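Side-chain contacts in glycerate dehydrogenase (Bacillus sp. 5mfcol3.1, PDB 6P2I), which reduces acyclic imino acids, probably to the corresponding amino acids with NADPH as the hydride donor, and belongs to the D-isomer specific 2-hydroxyacid dehydrogenase family: residues Thr4-Pro9 against Asn40-Thr45; Asp31-Glu36 against Glu51-Thr56; Leu69-Ile72 against Asp77-Asp80; Ser92-Tyr97 against Ile291-Ser296. One frame throughout, in Å; residues are numbered along the deposited sequence.

Interaction 1: residues Thr4-Pro9 against Asn40-Thr45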
# COMPACT_ATOMS: atom_id res chain seq x y z
N THR A 4 -12.30 19.36 31.34
CA THR A 4 -11.13 18.60 31.77
C THR A 4 -10.83 17.48 30.79
O THR A 4 -11.66 16.60 30.58
CB THR A 4 -11.34 18.01 33.16
OG1 THR A 4 -11.64 19.06 34.08
CG2 THR A 4 -10.07 17.30 33.61
N TYR A 5 -9.63 17.52 30.21
CA TYR A 5 -9.09 16.39 29.46
C TYR A 5 -8.45 15.49 30.51
O TYR A 5 -7.40 15.81 31.07
CB TYR A 5 -8.10 16.90 28.41
CG TYR A 5 -7.85 16.00 27.20
CD1 TYR A 5 -7.46 14.68 27.35
CD2 TYR A 5 -7.98 16.50 25.91
CE1 TYR A 5 -7.21 13.85 26.24
CE2 TYR A 5 -7.73 15.69 24.79
CZ TYR A 5 -7.35 14.37 24.97
OH TYR A 5 -7.09 13.57 23.87
N ILE A 6 -9.11 14.37 30.83
CA ILE A 6 -8.78 13.65 32.06
C ILE A 6 -7.58 12.73 31.94
O ILE A 6 -7.12 12.21 32.96
CB ILE A 6 -9.97 12.82 32.57
CG1 ILE A 6 -10.26 11.63 31.66
CG2 ILE A 6 -11.20 13.72 32.79
CD1 ILE A 6 -11.23 10.62 32.28
N ASP A 7 -7.05 12.49 30.74
CA ASP A 7 -5.90 11.61 30.60
C ASP A 7 -5.04 12.10 29.43
O ASP A 7 -5.40 13.04 28.72
CB ASP A 7 -6.31 10.13 30.45
CG ASP A 7 -7.39 9.90 29.38
OD1 ASP A 7 -7.62 10.78 28.54
OD2 ASP A 7 -8.03 8.82 29.42
N LYS A 8 -3.87 11.48 29.27
CA LYS A 8 -2.77 12.04 28.47
C LYS A 8 -3.14 12.19 27.00
O LYS A 8 -3.32 11.18 26.30
CB LYS A 8 -1.52 11.17 28.61
CG LYS A 8 -0.29 11.71 27.93
CD LYS A 8 0.95 10.95 28.38
CE LYS A 8 1.04 9.58 27.70
NZ LYS A 8 1.88 9.60 26.47
N PRO A 9 -3.24 13.41 26.48
CA PRO A 9 -3.60 13.56 25.06
C PRO A 9 -2.45 13.14 24.16
O PRO A 9 -1.29 13.45 24.42
CB PRO A 9 -3.90 15.05 24.91
CG PRO A 9 -3.98 15.60 26.33
CD PRO A 9 -3.13 14.70 27.17
N ASN A 40 -12.50 11.15 40.47
CA ASN A 40 -12.35 12.49 41.03
C ASN A 40 -12.30 13.54 39.93
O ASN A 40 -12.94 14.59 40.04
CB ASN A 40 -11.10 12.57 41.90
CG ASN A 40 -11.05 13.86 42.70
OD1 ASN A 40 -10.32 14.79 42.36
ND2 ASN A 40 -11.83 13.92 43.77
N ARG A 41 -11.54 13.28 38.86
CA ARG A 41 -11.47 14.24 37.77
C ARG A 41 -12.81 14.38 37.09
O ARG A 41 -13.24 15.49 36.75
CB ARG A 41 -10.39 13.83 36.76
CG ARG A 41 -8.99 13.90 37.33
CD ARG A 41 -8.00 13.11 36.50
NE ARG A 41 -6.70 13.06 37.19
CZ ARG A 41 -5.58 12.60 36.64
NH1 ARG A 41 -5.58 12.15 35.37
NH2 ARG A 41 -4.46 12.59 37.34
N LEU A 42 -13.51 13.25 36.88
CA LEU A 42 -14.83 13.31 36.26
C LEU A 42 -15.83 14.05 37.14
O LEU A 42 -16.71 14.74 36.62
CB LEU A 42 -15.32 11.90 35.95
CG LEU A 42 -14.55 11.23 34.80
CD1 LEU A 42 -14.73 9.71 34.82
CD2 LEU A 42 -14.94 11.80 33.44
N SER A 43 -15.70 13.93 38.45
CA SER A 43 -16.64 14.58 39.36
C SER A 43 -16.30 16.03 39.67
O SER A 43 -17.09 16.70 40.36
CB SER A 43 -16.72 13.79 40.68
OG SER A 43 -17.14 12.46 40.45
N SER A 44 -15.18 16.53 39.17
CA SER A 44 -14.75 17.90 39.44
C SER A 44 -14.91 18.80 38.23
O SER A 44 -14.37 19.91 38.20
CB SER A 44 -13.30 17.90 39.93
OG SER A 44 -13.16 17.10 41.09
N THR A 45 -15.66 18.35 37.22
CA THR A 45 -15.74 19.05 35.96
C THR A 45 -17.17 19.00 35.45
O THR A 45 -17.98 18.17 35.86
CB THR A 45 -14.75 18.44 34.95
OG1 THR A 45 -14.54 19.35 33.86
CG2 THR A 45 -15.24 17.10 34.41
O HOH W 1 -11.43 17.76 36.77
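R41 donates from NH1 to I6 O at 2.9 Å, with an N-H...O angle of 143°. The oxygen lies at the edge of the guanidinium, close to its plane. The arginine side chain is extended from CG to NE, which brings the guanidinium to I6 O, just past strand 2-5. The same NH1 forms a salt bridge with D31. A leucine in its place would probably leave both I6 O and the D31 carboxylate without this partner.

Farther back, T4 OG1 and T45 OG1 are 2.9 Å apart. Each has a further mate: K2 for T4, and I47 O for T45. Water 1 lies 3.0 Å from T4 OG1 and donates to R41 O, so it joins the strand to the helix. Helix 35-43 is the connection of a beta-alpha-beta crossover in a Rossmann-like parallel sheet. It runs from strand 25-28 to strand 47-50, with strand 2-5 between them.

The apolar packing is looser. With CG1 between the backbone N and the carbonyl carbon (chi1 70°), I6 sends CD1 toward L42 CD2 and keeps CG2 for R41 CB, at 4.1 Å in both cases. Beside them, V50 touches I6 and A48 touches L42.

Interaction 2: residues Asp31-Glu36 against Glu51-Thr56. With DAR (D-arginine), chain D.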
# COMPACT_ATOMS: atom_id res chain seq x y z
N ASP A 31 -1.25 12.20 32.16
CA ASP A 31 -0.96 10.92 32.79
C ASP A 31 -2.11 9.97 32.48
O ASP A 31 -3.07 10.33 31.79
CB ASP A 31 -0.75 11.08 34.30
CG ASP A 31 -1.97 11.64 35.03
OD1 ASP A 31 -3.09 11.63 34.46
OD2 ASP A 31 -1.82 12.09 36.18
N PHE A 32 -1.99 8.75 32.98
CA PHE A 32 -3.09 7.80 32.96
C PHE A 32 -3.62 7.71 34.38
O PHE A 32 -2.89 7.24 35.27
CB PHE A 32 -2.63 6.43 32.46
CG PHE A 32 -2.05 6.45 31.08
CD1 PHE A 32 -2.85 6.71 29.98
CD2 PHE A 32 -0.70 6.22 30.89
CE1 PHE A 32 -2.31 6.74 28.71
CE2 PHE A 32 -0.15 6.26 29.62
CZ PHE A 32 -0.95 6.51 28.53
N PRO A 33 -4.83 8.19 34.65
CA PRO A 33 -5.32 8.18 36.04
C PRO A 33 -5.61 6.77 36.52
O PRO A 33 -6.06 5.92 35.75
CB PRO A 33 -6.60 9.02 35.97
CG PRO A 33 -7.05 8.88 34.54
CD PRO A 33 -5.79 8.81 33.73
N ASN A 34 -5.34 6.53 37.79
CA ASN A 34 -5.90 5.36 38.44
C ASN A 34 -7.42 5.56 38.58
O ASN A 34 -7.94 6.65 38.32
CB ASN A 34 -5.21 5.08 39.78
CG ASN A 34 -5.40 6.19 40.82
OD1 ASN A 34 -6.50 6.71 41.00
ND2 ASN A 34 -4.33 6.54 41.53
N GLU A 35 -8.14 4.50 38.95
CA GLU A 35 -9.60 4.58 38.94
C GLU A 35 -10.11 5.69 39.86
O GLU A 35 -11.08 6.39 39.52
CB GLU A 35 -10.22 3.24 39.34
CG GLU A 35 -11.73 3.29 39.34
CD GLU A 35 -12.36 1.94 39.62
OE1 GLU A 35 -12.03 0.97 38.91
OE2 GLU A 35 -13.19 1.86 40.55
N GLU A 36 -9.48 5.89 41.01
CA GLU A 36 -9.93 6.92 41.93
C GLU A 36 -9.66 8.32 41.39
O GLU A 36 -10.48 9.23 41.56
CB GLU A 36 -9.26 6.75 43.29
CG GLU A 36 -9.74 7.74 44.33
CD GLU A 36 -9.27 7.37 45.72
OE1 GLU A 36 -9.34 8.23 46.62
OE2 GLU A 36 -8.83 6.21 45.90
N GLU A 51 -9.52 9.95 26.48
CA GLU A 51 -8.83 9.27 25.38
C GLU A 51 -8.51 7.82 25.67
O GLU A 51 -8.56 6.98 24.75
CB GLU A 51 -7.53 10.00 25.02
CG GLU A 51 -6.74 9.29 23.91
CD GLU A 51 -5.65 10.11 23.28
OE1 GLU A 51 -4.87 9.53 22.48
OE2 GLU A 51 -5.56 11.32 23.55
N TRP A 52 -8.19 7.48 26.92
CA TRP A 52 -7.64 6.17 27.26
C TRP A 52 -8.40 5.43 28.34
O TRP A 52 -8.26 4.21 28.44
CB TRP A 52 -6.19 6.31 27.76
CG TRP A 52 -5.27 7.03 26.83
CD1 TRP A 52 -4.93 8.35 26.86
CD2 TRP A 52 -4.57 6.45 25.73
NE1 TRP A 52 -4.04 8.63 25.84
CE2 TRP A 52 -3.82 7.48 25.13
CE3 TRP A 52 -4.51 5.16 25.19
CZ2 TRP A 52 -3.01 7.25 24.01
CZ3 TRP A 52 -3.71 4.94 24.08
CH2 TRP A 52 -2.96 5.98 23.51
N THR A 53 -9.15 6.13 29.18
CA THR A 53 -9.57 5.57 30.46
C THR A 53 -10.93 4.92 30.34
O THR A 53 -11.89 5.55 29.90
CB THR A 53 -9.58 6.67 31.52
OG1 THR A 53 -8.27 7.22 31.60
CG2 THR A 53 -10.01 6.13 32.88
N SER A 54 -11.01 3.66 30.76
CA SER A 54 -12.29 2.98 30.85
C SER A 54 -13.17 3.66 31.88
O SER A 54 -12.72 3.99 32.98
CB SER A 54 -12.09 1.51 31.22
OG SER A 54 -11.56 0.80 30.11
N ILE A 55 -14.43 3.88 31.53
CA ILE A 55 -15.40 4.48 32.44
C ILE A 55 -16.55 3.48 32.57
O ILE A 55 -17.37 3.33 31.66
CB ILE A 55 -15.88 5.85 31.96
CG1 ILE A 55 -14.69 6.81 31.91
CG2 ILE A 55 -16.97 6.38 32.89
CD1 ILE A 55 -15.00 8.21 31.37
N THR A 56 -16.59 2.79 33.70
CA THR A 56 -17.52 1.69 33.94
C THR A 56 -18.75 2.17 34.70
O THR A 56 -18.77 3.25 35.31
CB THR A 56 -16.83 0.58 34.73
OG1 THR A 56 -16.51 1.07 36.04
CG2 THR A 56 -15.54 0.15 34.04
N DAR D . -9.44 3.75 18.40
CA DAR D . -9.43 4.74 17.32
CB DAR D . -8.13 5.55 17.31
CG DAR D . -7.92 6.39 18.58
CD DAR D . -6.87 7.48 18.37
NE DAR D . -6.69 8.40 19.49
CZ DAR D . -6.90 9.71 19.33
NH1 DAR D . -7.70 10.16 18.36
NH2 DAR D . -6.32 10.60 20.15
C DAR D . -10.67 5.61 17.38
O DAR D . -10.67 6.80 16.99
OXT DAR D . -11.69 5.11 17.83
O HOH W 2 -6.16 5.75 32.83
O HOH W 3 -14.54 0.05 37.45
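F32 and P33 lie against W52 and T53, in the loop that begins with the ligand-binding E51. The side chain of E51 is extended, with CG opposite the backbone N (chi1 177°). It turns from this contact to D-arginine, whose NH2 donates to E51 OE1 at 2.9 Å in a nearly straight bond of 169°. T10 holds the same OE1, and Y5 OH binds OE2, so both carboxylate oxygens are fixed.

W52 comes next. Its indole has E51 CG over one face, 3.4 Å above the plane, and F32 over the opposite face. The phenyl ring stands on edge there in a T-shaped stack, its plane at 89° to the indole. CE1 of F32 makes the closest approach, 3.5 Å from W52 CG. W52 NE1 is bonded to K8 O, which fixes the turn of the indole; its backbone N is bonded to D7. H130 of the second subunit also packs on it.

T53 OG1 sits 3.6 Å from both CG and CD of the P33 ring. It bonds to D7, and water 2 donates to it and to P33 O, 2.9 Å from T53 OG1. I55 follows, paired through its backbone with Y78 and D80. T56 is the N-cap of helix 57-60, and water 3 connects its OG1 to E35 OE1.

The contact therefore lies at the surface, aromatic beside E51 and bridged by waters toward the helix starts. The indole backs E51, and a carboxylate placed this way is consistent with recognition of a basic side chain.

Interaction 3: residues Leu69-Ile72 against Asp77-Asp80. With DAR (D-arginine), chain D.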
# COMPACT_ATOMS: atom_id res chain seq x y z
N LEU A 69 -19.65 14.21 28.44
CA LEU A 69 -18.41 13.48 28.20
C LEU A 69 -18.16 13.41 26.70
O LEU A 69 -19.06 13.03 25.95
CB LEU A 69 -18.47 12.07 28.78
CG LEU A 69 -17.26 11.18 28.55
CD1 LEU A 69 -16.04 11.73 29.26
CD2 LEU A 69 -17.55 9.76 29.02
N ILE A 70 -16.95 13.78 26.29
CA ILE A 70 -16.51 13.69 24.90
C ILE A 70 -15.39 12.67 24.83
O ILE A 70 -14.38 12.81 25.54
CB ILE A 70 -16.03 15.05 24.38
CG1 ILE A 70 -17.14 16.09 24.46
CG2 ILE A 70 -15.45 14.90 22.95
CD1 ILE A 70 -16.64 17.52 24.37
N THR A 71 -15.55 11.65 23.98
CA THR A 71 -14.41 10.80 23.65
C THR A 71 -13.65 11.49 22.53
O THR A 71 -14.26 11.97 21.57
CB THR A 71 -14.84 9.39 23.22
OG1 THR A 71 -15.61 9.44 22.01
CG2 THR A 71 -15.63 8.70 24.34
N ILE A 72 -12.32 11.60 22.69
CA ILE A 72 -11.50 12.13 21.61
C ILE A 72 -11.46 11.15 20.46
O ILE A 72 -11.13 11.53 19.34
CB ILE A 72 -10.07 12.46 22.11
CG1 ILE A 72 -9.40 13.49 21.20
CG2 ILE A 72 -9.23 11.19 22.19
CD1 ILE A 72 -10.08 14.85 21.23
N ASP A 77 -16.15 2.17 22.89
CA ASP A 77 -16.40 0.85 23.45
C ASP A 77 -15.83 0.70 24.85
O ASP A 77 -16.17 -0.28 25.53
CB ASP A 77 -15.82 -0.23 22.53
CG ASP A 77 -14.33 -0.06 22.27
OD1 ASP A 77 -13.73 0.91 22.77
OD2 ASP A 77 -13.76 -0.90 21.55
N TYR A 78 -14.99 1.63 25.29
CA TYR A 78 -14.41 1.61 26.63
C TYR A 78 -15.22 2.45 27.61
O TYR A 78 -14.83 2.59 28.78
CB TYR A 78 -12.95 2.07 26.56
CG TYR A 78 -12.74 3.43 25.92
CD1 TYR A 78 -12.72 3.59 24.54
CD2 TYR A 78 -12.56 4.55 26.71
CE1 TYR A 78 -12.53 4.83 23.97
CE2 TYR A 78 -12.36 5.79 26.16
CZ TYR A 78 -12.36 5.93 24.79
OH TYR A 78 -12.16 7.17 24.24
N ILE A 79 -16.35 2.98 27.16
CA ILE A 79 -17.24 3.84 27.94
C ILE A 79 -18.60 3.16 28.04
O ILE A 79 -19.16 2.75 27.03
CB ILE A 79 -17.39 5.22 27.26
CG1 ILE A 79 -16.02 5.85 27.03
CG2 ILE A 79 -18.22 6.12 28.09
CD1 ILE A 79 -15.32 6.19 28.30
N ASP A 80 -19.14 3.07 29.26
CA ASP A 80 -20.48 2.50 29.44
C ASP A 80 -21.50 3.58 29.12
O ASP A 80 -21.99 4.29 29.99
CB ASP A 80 -20.67 1.96 30.85
CG ASP A 80 -21.91 1.07 30.98
OD1 ASP A 80 -21.85 0.06 31.72
OD2 ASP A 80 -22.94 1.37 30.33
N DAR D . -9.44 3.75 18.40
CA DAR D . -9.43 4.74 17.32
CB DAR D . -8.13 5.55 17.31
CG DAR D . -7.92 6.39 18.58
CD DAR D . -6.87 7.48 18.37
NE DAR D . -6.69 8.40 19.49
CZ DAR D . -6.90 9.71 19.33
NH1 DAR D . -7.70 10.16 18.36
NH2 DAR D . -6.32 10.60 20.15
C DAR D . -10.67 5.61 17.38
O DAR D . -10.67 6.80 16.99
OXT DAR D . -11.69 5.11 17.83
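Y78 OH rests on T71, 3.6 Å from T71 CB, and is hydrogen-bonded to T73 OG1. T71 turns its own hydroxyl the other way, to T73 O. T71 has OG1 between the backbone N and the carbonyl carbon (chi1 64°), which leaves CG2 for the packing side. That methyl lies 3.9 Å from I79 CG1 as the two side chains slide past each other. I79 CG1 also lies over one face of the Y78 ring, toward its rim, 3.6 Å above the plane. One residue thus packs on both T71 and the tyrosine.

Farther down the strand, L69 and I79 meet tip to tip, with CD2 of L69 3.8 Å from CG2 of I79. L84 of the following helix touches both. I55 lies on I79 as well.

The segments are the end of strand 68-71 with I72, and the last part of the loop leading to helix 81-86, which D80 caps at its N-terminus. The turn between them carries T73 to S75 and is part of the D-arginine pocket: T74 N and S75 N are hydrogen-bonded to the ligand. I72 CG2 packs 3.6 Å from NH2 of D-arginine, and I72 O accepts from N286, another ligand partner. D77 forms a salt bridge with R229 of the same pocket.

The contact across the loop is apolar. Its two hydroxyls, from T71 and Y78, both find their partners in T73, which probably fixes the start of the loop whose amides bind the ligand.

Interaction 4: residues Ser92-Tyr97 against Ile291-Ser296. With DAR (D-arginine), chain D.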
# COMPACT_ATOMS: atom_id res chain seq x y z
N SER A 92 -20.65 12.48 23.51
CA SER A 92 -20.34 12.66 22.09
C SER A 92 -19.01 12.00 21.79
O SER A 92 -18.15 11.89 22.66
CB SER A 92 -20.24 14.16 21.70
OG SER A 92 -21.49 14.82 21.74
N ASN A 93 -18.83 11.59 20.53
CA ASN A 93 -17.51 11.18 20.07
C ASN A 93 -16.99 12.21 19.07
O ASN A 93 -17.61 13.24 18.82
CB ASN A 93 -17.54 9.76 19.50
CG ASN A 93 -18.35 9.65 18.21
OD1 ASN A 93 -19.13 10.53 17.85
ND2 ASN A 93 -18.17 8.53 17.52
N CYS A 94 -15.82 11.91 18.50
CA CYS A 94 -15.29 12.65 17.36
C CYS A 94 -15.39 11.70 16.17
O CYS A 94 -14.61 10.74 16.08
CB CYS A 94 -13.84 13.10 17.60
SG CYS A 94 -13.74 14.29 18.99
N PRO A 95 -16.35 11.90 15.29
CA PRO A 95 -16.82 10.80 14.44
C PRO A 95 -16.12 10.60 13.12
O PRO A 95 -16.26 9.52 12.55
CB PRO A 95 -18.28 11.18 14.19
CG PRO A 95 -18.29 12.67 14.22
CD PRO A 95 -17.27 13.06 15.26
N GLN A 96 -15.44 11.61 12.58
CA GLN A 96 -14.94 11.48 11.20
C GLN A 96 -13.47 11.83 11.01
O GLN A 96 -12.96 11.68 9.90
CB GLN A 96 -15.78 12.34 10.25
CG GLN A 96 -17.27 12.08 10.32
CD GLN A 96 -18.03 12.61 9.12
OE1 GLN A 96 -17.46 12.83 8.05
NE2 GLN A 96 -19.34 12.81 9.29
N TYR A 97 -12.78 12.28 12.06
CA TYR A 97 -11.44 12.84 11.90
C TYR A 97 -10.49 11.89 11.18
O TYR A 97 -9.61 12.35 10.44
CB TYR A 97 -10.85 13.23 13.27
CG TYR A 97 -10.55 12.05 14.17
CD1 TYR A 97 -11.55 11.44 14.93
CD2 TYR A 97 -9.26 11.54 14.27
CE1 TYR A 97 -11.27 10.35 15.74
CE2 TYR A 97 -8.97 10.45 15.07
CZ TYR A 97 -9.98 9.86 15.80
OH TYR A 97 -9.68 8.77 16.60
N ILE A 291 -13.50 20.67 19.34
CA ILE A 291 -13.94 22.04 19.57
C ILE A 291 -15.38 22.21 19.13
O ILE A 291 -16.17 22.91 19.78
CB ILE A 291 -12.99 23.03 18.87
CG1 ILE A 291 -11.65 23.07 19.60
CG2 ILE A 291 -13.61 24.43 18.78
CD1 ILE A 291 -10.50 23.62 18.78
N GLU A 292 -15.76 21.58 18.02
CA GLU A 292 -17.14 21.66 17.57
C GLU A 292 -18.08 21.04 18.58
O GLU A 292 -19.18 21.55 18.82
CB GLU A 292 -17.31 20.99 16.21
CG GLU A 292 -18.74 21.00 15.75
CD GLU A 292 -18.89 20.46 14.34
OE1 GLU A 292 -17.91 19.87 13.83
OE2 GLU A 292 -19.98 20.62 13.76
N ASN A 293 -17.67 19.93 19.20
CA ASN A 293 -18.48 19.33 20.25
C ASN A 293 -18.71 20.31 21.40
O ASN A 293 -19.83 20.45 21.89
CB ASN A 293 -17.81 18.06 20.77
CG ASN A 293 -18.03 16.88 19.84
OD1 ASN A 293 -19.02 16.84 19.10
ND2 ASN A 293 -17.12 15.91 19.87
N ILE A 294 -17.64 20.98 21.84
CA ILE A 294 -17.76 21.89 22.98
C ILE A 294 -18.64 23.08 22.62
O ILE A 294 -19.58 23.43 23.35
CB ILE A 294 -16.36 22.35 23.44
CG1 ILE A 294 -15.58 21.15 23.99
CG2 ILE A 294 -16.48 23.48 24.45
CD1 ILE A 294 -14.09 21.41 24.21
N GLU A 295 -18.35 23.72 21.49
CA GLU A 295 -19.12 24.89 21.08
C GLU A 295 -20.60 24.55 20.93
O GLU A 295 -21.48 25.27 21.42
CB GLU A 295 -18.57 25.46 19.77
N SER A 296 -20.90 23.43 20.25
CA SER A 296 -22.29 23.08 19.97
C SER A 296 -23.03 22.74 21.26
O SER A 296 -24.22 23.05 21.39
CB SER A 296 -22.34 21.90 19.00
OG SER A 296 -21.77 22.24 17.75
N DAR D . -9.44 3.75 18.40
CA DAR D . -9.43 4.74 17.32
CB DAR D . -8.13 5.55 17.31
CG DAR D . -7.92 6.39 18.58
CD DAR D . -6.87 7.48 18.37
NE DAR D . -6.69 8.40 19.49
CZ DAR D . -6.90 9.71 19.33
NH1 DAR D . -7.70 10.16 18.36
NH2 DAR D . -6.32 10.60 20.15
C DAR D . -10.67 5.61 17.38
O DAR D . -10.67 6.80 16.99
OXT DAR D . -11.69 5.11 17.83
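N293 of helix 280-298 holds N93, in the loop after strand 90-92. This helix packs on the five-stranded parallel sheet of the Rossmann-like first domain, to which the chain returns after forming the seven-stranded sheet. N293 ND2 donates to N93 O at 2.9 Å, with an N-H...O angle of 157°. The asparagine has CG anti to its carbonyl carbon, beside the backbone N (chi1 -79°), which turns the amide toward N93. The oxygen lies near the plane of that amide, but the nitrogen sits above the carbonyl plane, 51° out of it.

Two van der Waals contacts accompany it. S92 CB is 3.9 Å from N293 OD1, and C94 SG is at the same distance from N293 ND2. N304 donates to N293 OD1, so both ends of the amide are held. A leucine at this position would probably leave N93 O and the N304 amide without their mates.

The next shell fixes the loop. S92 OG is bonded to Y68 OH and V303 O. N93 ND2 and C94 O both bond to T74. Beyond them P95 touches the NADP, and Y97 reaches D-arginine. NH1 of D-arginine donates to Y97 OH at 3.0 Å, although the position of this hydroxyl is doubtful. The C94 carbonyl oxygen lies at the edge of the Y97 ring.

Next to N293 in the helix, E292 O accepts twice, from S296 N and S296 OG one turn on; they approach from opposite faces of its plane, S296 OG at 2.9 Å.

From the N terminus, interaction 1 closes first and joins the end of strand 2-5 to helix 35-43. Interaction 2 crosses it: 31-36 falls between the two segments of interaction 1, and 51-56 follows them. The two contacts share helix 35-43 and touch directly. Interaction 3 comes next in series and closes a short loop after strand 68-71. Backbone bonds join 51-56 to 77-80 and so tie it to interaction 2. Interaction 4 opens afterwards; its segments lie 194 residues apart, and it brings helix 280-298 back to the first sheet. Strand pairing of L69 and T71 with S92 links interactions 3 and 4. Interactions 2, 3 and 4 all reach D-arginine.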